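Local coordinates for protein manganese lipoxygenase (Gaeumannomyces graminis, PDB 5FX8) that oxygenates linoleic and alpha-linolenic acids to 11S- and 13R-hydroperoxy fatty acids with a catalytic manganese ion, the 11S product of linoleic acid then being converted to the 13R product, at residues Asp161-Met166 / Gln246-Ile252; His394-Asp400 / Gln598-Trp604. One frame throughout, in Å; residues are numbered along the deposited sequence.

Interaction 1: residues Asp161-Met166 / Gln246-Ile252; sequences DLLFSM and QFLPLAI
Q246 and L162 begin a contact in which a short helix, 161-166, lies almost at right angles (94°) across one strand of a small antiparallel sheet. The amide end of Q246 crosses the leucine's two methyls, with NE2 3.7 Å from CD2 of L162. F247 follows and meets the helix with both its carbonyl and its ring. Its carbonyl oxygen accepts a hydrogen bond from the S165 hydroxyl (OG to O of F247, 2.7 Å), the donor tilted 34° from the carbonyl plane; the serine's OG stands between its own backbone N and carbonyl carbon (chi1 56°), which turns it toward the strand. The ring of F247 meets the backbone of S165 with its edge, CE2 lying 3.4 Å from O of S165, while the sulfur of M166 approaches obliquely in a Met-aromatic contact. At L248 a methyl reaches L162. P249 then slots between helix turns: its CG lies 3.6 Å from CB of D161, its CD touches CB of S165, and its CB comes to the ring edge of F164. Past the classic beta bulge in which L250 and A251 share L237 as partner on strand 235-241, I252 returns to the helix and sets CD1 3.9 Å from CZ of F164. The carboxylate of D161 is engaged by W271 and K275 of helix 268-305. The contact is mostly apolar, and its one hydrogen bond gives the buried S165 hydroxyl a partner.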
# COMPACT_ATOMS: atom_id res chain seq x y z
N ASP A 161 -22.01 16.28 7.32
CA ASP A 161 -21.35 17.27 6.49
C ASP A 161 -19.96 17.56 7.03
O ASP A 161 -19.04 17.84 6.26
CB ASP A 161 -22.17 18.56 6.43
CG ASP A 161 -23.37 18.47 5.49
OD1 ASP A 161 -23.25 17.85 4.43
OD2 ASP A 161 -24.43 19.05 5.79
N LEU A 162 -19.80 17.51 8.35
CA LEU A 162 -18.48 17.74 8.93
C LEU A 162 -17.51 16.66 8.50
O LEU A 162 -16.33 16.92 8.26
CB LEU A 162 -18.56 17.81 10.45
CG LEU A 162 -17.22 17.96 11.17
CD1 LEU A 162 -16.67 19.32 10.97
CD2 LEU A 162 -17.33 17.68 12.62
N LEU A 163 -17.98 15.42 8.39
CA LEU A 163 -17.13 14.38 7.86
C LEU A 163 -16.80 14.61 6.40
O LEU A 163 -15.72 14.25 5.95
CB LEU A 163 -17.80 13.02 8.06
CG LEU A 163 -17.19 11.73 7.50
CD1 LEU A 163 -17.64 10.59 8.35
CD2 LEU A 163 -17.60 11.47 6.08
N PHE A 164 -17.72 15.20 5.63
CA PHE A 164 -17.44 15.40 4.22
C PHE A 164 -16.44 16.52 4.00
O PHE A 164 -15.63 16.47 3.08
CB PHE A 164 -18.73 15.72 3.46
CG PHE A 164 -18.48 16.11 2.04
CD1 PHE A 164 -18.10 15.16 1.11
CD2 PHE A 164 -18.57 17.43 1.66
CE1 PHE A 164 -17.84 15.52 -0.19
CE2 PHE A 164 -18.32 17.79 0.37
CZ PHE A 164 -17.96 16.84 -0.56
N SER A 165 -16.50 17.56 4.82
CA SER A 165 -15.53 18.63 4.67
C SER A 165 -14.17 18.24 5.26
O SER A 165 -13.13 18.49 4.65
CB SER A 165 -16.07 19.89 5.32
OG SER A 165 -16.39 19.60 6.66
N MET A 166 -14.16 17.59 6.42
CA MET A 166 -12.89 17.26 7.05
C MET A 166 -12.05 16.27 6.24
O MET A 166 -10.84 16.24 6.43
CB MET A 166 -13.13 16.71 8.44
CG MET A 166 -13.47 17.77 9.44
SD MET A 166 -12.35 19.14 9.31
CE MET A 166 -11.15 18.63 10.52
N GLN A 246 -15.69 25.55 12.80
CA GLN A 246 -15.62 24.29 12.08
C GLN A 246 -15.48 24.53 10.59
O GLN A 246 -16.08 25.45 10.04
CB GLN A 246 -16.84 23.45 12.38
CG GLN A 246 -16.80 22.77 13.72
CD GLN A 246 -17.97 21.85 13.87
OE1 GLN A 246 -19.03 22.11 13.30
NE2 GLN A 246 -17.79 20.76 14.61
N PHE A 247 -14.64 23.71 9.95
CA PHE A 247 -14.46 23.70 8.51
C PHE A 247 -15.62 22.92 7.88
O PHE A 247 -15.85 21.76 8.23
CB PHE A 247 -13.11 23.06 8.19
CG PHE A 247 -12.78 23.03 6.75
CD1 PHE A 247 -12.30 24.14 6.12
CD2 PHE A 247 -12.92 21.87 6.03
CE1 PHE A 247 -12.00 24.10 4.80
CE2 PHE A 247 -12.61 21.85 4.72
CZ PHE A 247 -12.15 22.97 4.11
N LEU A 248 -16.37 23.54 6.99
CA LEU A 248 -17.66 23.00 6.59
C LEU A 248 -17.90 23.10 5.09
O LEU A 248 -17.29 23.92 4.40
CB LEU A 248 -18.79 23.74 7.33
CG LEU A 248 -19.04 23.44 8.80
CD1 LEU A 248 -20.18 24.28 9.25
CD2 LEU A 248 -19.41 22.01 9.00
N PRO A 249 -18.78 22.26 4.55
CA PRO A 249 -19.15 22.39 3.15
C PRO A 249 -20.10 23.55 2.92
O PRO A 249 -20.98 23.84 3.73
CB PRO A 249 -19.85 21.05 2.85
CG PRO A 249 -20.43 20.65 4.11
CD PRO A 249 -19.48 21.13 5.19
N LEU A 250 -19.91 24.21 1.78
CA LEU A 250 -20.80 25.30 1.39
C LEU A 250 -21.57 24.96 0.12
O LEU A 250 -22.79 24.86 0.17
CB LEU A 250 -19.99 26.60 1.24
CG LEU A 250 -20.79 27.90 1.37
CD1 LEU A 250 -19.93 29.08 1.76
CD2 LEU A 250 -21.51 28.21 0.10
N ALA A 251 -20.91 24.76 -1.01
CA ALA A 251 -21.61 24.46 -2.25
C ALA A 251 -20.80 23.49 -3.09
O ALA A 251 -19.59 23.33 -2.91
CB ALA A 251 -21.90 25.73 -3.04
N ILE A 252 -21.47 22.84 -4.03
CA ILE A 252 -20.84 21.93 -4.98
C ILE A 252 -21.42 22.22 -6.35
O ILE A 252 -22.63 22.18 -6.54
CB ILE A 252 -21.07 20.46 -4.59
CG1 ILE A 252 -20.43 20.16 -3.23
CG2 ILE A 252 -20.48 19.52 -5.64
CD1 ILE A 252 -20.66 18.76 -2.71

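Interaction 2: residues His394-Asp400 / Gln598-Trp604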
# COMPACT_ATOMS: atom_id res chain seq x y z
N HIS A 394 -8.39 22.48 13.04
CA HIS A 394 -8.06 21.06 13.01
C HIS A 394 -7.59 20.68 11.62
O HIS A 394 -8.33 20.86 10.65
CB HIS A 394 -9.27 20.21 13.39
CG HIS A 394 -9.73 20.41 14.79
ND1 HIS A 394 -9.04 19.92 15.87
CD2 HIS A 394 -10.81 21.06 15.28
CE1 HIS A 394 -9.67 20.26 16.98
NE2 HIS A 394 -10.74 20.96 16.65
N PHE A 395 -6.38 20.17 11.53
CA PHE A 395 -5.78 19.73 10.27
C PHE A 395 -5.08 18.41 10.58
O PHE A 395 -3.87 18.36 10.79
CB PHE A 395 -4.82 20.79 9.73
CG PHE A 395 -4.43 20.61 8.29
CD1 PHE A 395 -4.69 19.43 7.62
CD2 PHE A 395 -3.77 21.61 7.63
CE1 PHE A 395 -4.31 19.28 6.34
CE2 PHE A 395 -3.39 21.46 6.33
CZ PHE A 395 -3.65 20.30 5.69
N PRO A 396 -5.84 17.31 10.66
CA PRO A 396 -5.26 16.06 11.15
C PRO A 396 -4.12 15.54 10.31
O PRO A 396 -3.15 15.01 10.85
CB PRO A 396 -6.46 15.11 11.16
CG PRO A 396 -7.58 15.96 11.30
CD PRO A 396 -7.30 17.21 10.55
N PHE A 397 -4.19 15.71 8.99
CA PHE A 397 -3.05 15.31 8.17
C PHE A 397 -1.81 16.09 8.55
O PHE A 397 -0.74 15.52 8.68
CB PHE A 397 -3.37 15.49 6.70
CG PHE A 397 -2.18 15.50 5.84
CD1 PHE A 397 -1.60 14.32 5.42
CD2 PHE A 397 -1.62 16.68 5.44
CE1 PHE A 397 -0.51 14.34 4.63
CE2 PHE A 397 -0.53 16.69 4.65
CZ PHE A 397 0.02 15.52 4.25
N TYR A 398 -1.93 17.40 8.72
CA TYR A 398 -0.77 18.21 9.07
C TYR A 398 -0.21 17.80 10.43
O TYR A 398 1.01 17.79 10.62
CB TYR A 398 -1.18 19.68 9.05
CG TYR A 398 -0.09 20.66 9.33
CD1 TYR A 398 1.21 20.39 8.97
CD2 TYR A 398 -0.38 21.86 9.94
CE1 TYR A 398 2.18 21.28 9.21
CE2 TYR A 398 0.59 22.75 10.19
CZ TYR A 398 1.87 22.46 9.83
OH TYR A 398 2.87 23.35 10.08
N GLU A 399 -1.05 17.45 11.38
CA GLU A 399 -0.53 17.15 12.71
C GLU A 399 0.16 15.80 12.74
O GLU A 399 1.29 15.67 13.23
CB GLU A 399 -1.67 17.21 13.74
CG GLU A 399 -2.33 18.59 13.87
CD GLU A 399 -3.86 18.55 14.10
OE1 GLU A 399 -4.42 17.50 14.49
OE2 GLU A 399 -4.51 19.61 13.92
N ASP A 400 -0.49 14.78 12.19
CA ASP A 400 0.16 13.48 12.05
C ASP A 400 1.42 13.56 11.20
O ASP A 400 2.45 12.98 11.55
CB ASP A 400 -0.84 12.47 11.48
CG ASP A 400 -1.78 11.97 12.53
OD1 ASP A 400 -1.52 12.31 13.69
OD2 ASP A 400 -2.77 11.25 12.25
N GLN A 598 -9.87 13.85 16.39
CA GLN A 598 -9.17 14.97 15.76
C GLN A 598 -10.15 15.94 15.13
O GLN A 598 -9.89 16.51 14.07
CB GLN A 598 -8.18 14.52 14.70
CG GLN A 598 -7.31 13.39 15.11
CD GLN A 598 -6.49 12.89 13.95
OE1 GLN A 598 -5.33 13.25 13.81
NE2 GLN A 598 -7.10 12.06 13.11
N GLY A 599 -11.31 16.10 15.74
CA GLY A 599 -12.28 17.05 15.25
C GLY A 599 -13.11 16.56 14.10
O GLY A 599 -13.63 17.36 13.34
N MET A 600 -13.26 15.25 13.96
CA MET A 600 -13.84 14.59 12.81
C MET A 600 -14.76 13.47 13.25
O MET A 600 -14.48 12.80 14.24
CB MET A 600 -12.78 13.96 11.91
CG MET A 600 -11.91 14.87 11.17
SD MET A 600 -10.82 13.94 10.07
CE MET A 600 -10.16 15.34 9.28
N PRO A 601 -15.78 13.19 12.48
CA PRO A 601 -16.68 12.09 12.83
C PRO A 601 -16.20 10.72 12.42
O PRO A 601 -17.01 9.78 12.36
CB PRO A 601 -17.97 12.47 12.09
CG PRO A 601 -17.83 13.89 11.77
CD PRO A 601 -16.40 14.11 11.52
N PHE A 602 -14.92 10.58 12.11
CA PHE A 602 -14.33 9.28 11.84
C PHE A 602 -12.90 9.25 12.36
O PHE A 602 -12.26 10.29 12.53
CB PHE A 602 -14.37 8.89 10.35
CG PHE A 602 -13.50 9.74 9.46
CD1 PHE A 602 -13.94 10.98 9.01
CD2 PHE A 602 -12.28 9.26 9.02
CE1 PHE A 602 -13.16 11.75 8.18
CE2 PHE A 602 -11.51 10.02 8.20
CZ PHE A 602 -11.95 11.28 7.76
N VAL A 603 -12.41 8.04 12.60
CA VAL A 603 -11.06 7.82 13.07
C VAL A 603 -10.16 7.59 11.88
O VAL A 603 -10.38 6.67 11.09
CB VAL A 603 -11.00 6.62 14.02
CG1 VAL A 603 -9.60 6.39 14.40
CG2 VAL A 603 -11.83 6.88 15.23
N TRP A 604 -9.12 8.40 11.75
CA TRP A 604 -8.22 8.40 10.62
C TRP A 604 -6.84 7.98 11.10
O TRP A 604 -6.35 8.51 12.11
CB TRP A 604 -8.21 9.78 9.97
CG TRP A 604 -7.34 9.91 8.78
CD1 TRP A 604 -7.60 9.43 7.53
CD2 TRP A 604 -6.08 10.56 8.71
NE1 TRP A 604 -6.57 9.73 6.70
CE2 TRP A 604 -5.62 10.42 7.40
CE3 TRP A 604 -5.28 11.23 9.64
CZ2 TRP A 604 -4.39 10.94 6.98
CZ3 TRP A 604 -4.06 11.75 9.23
CH2 TRP A 604 -3.63 11.61 7.91
O HOH W 1 -4.02 15.05 15.37
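P396, in the first turn of helix 396-420, is held between Q598 and M600 of an irregular segment, 598-604, that has no helix or strand of its own. The helix start carries F395 at the N-cap position, and E399 reaches back to it: OE2 accepts the backbone N-H of F395 at 3.1 Å in a nearly straight bond (169°), the donor lying above the carboxylate plane. Two side chains approach the proline ring. M600, extended beyond CG, brings its terminal methyl CE to CG of P396, whereas Q598 lays its amide beside CB of P396, with OE1 3.4 Å away. Deeper in, W604 turns its six-membered ring to the helix, a chi1 of -179° extending the indole away from its own backbone N, and CH2 reaches CA of F397 at 3.8 Å and the edge of that residue's ring. D400 slides past the indole in the opposite direction, carboxylate and ring planes only 10° apart, with OD2 3.3 Å from CZ3 of W604. That oxygen also forms a salt bridge with R589, which donates to the carbonyl of W604 as well, so one arginine ties both sides together. At the exposed end, CA of G599 sits over the centre of the H394 ring, a CH-pi contact at 4.2 Å from the centroid. No direct hydrogen bond joins the segments, but one water donates both to OE1 of E399 (2.6 Å) and to OE1 of Q598.

From the N terminus, helix 161-166 comes first, and interaction 1 closes when the chain returns 80 residues later as strand 246-252, bringing the helix onto the five-stranded antiparallel sheet. Interaction 2 opens only afterwards: 197 residues, a little over half of them helical, separate the start of helix 396-420 from segment 598-604, close to the C terminus. The two loops thus lie in series, neither nested nor crossed, yet they meet in space with centres about 14 Å apart. M166 packs against M600 and H394, and L163 against P601 and F602. Through helix 161-166, the sheet, helix 396-420 and segment 598-604 are brought together within the lipoxygenase fold.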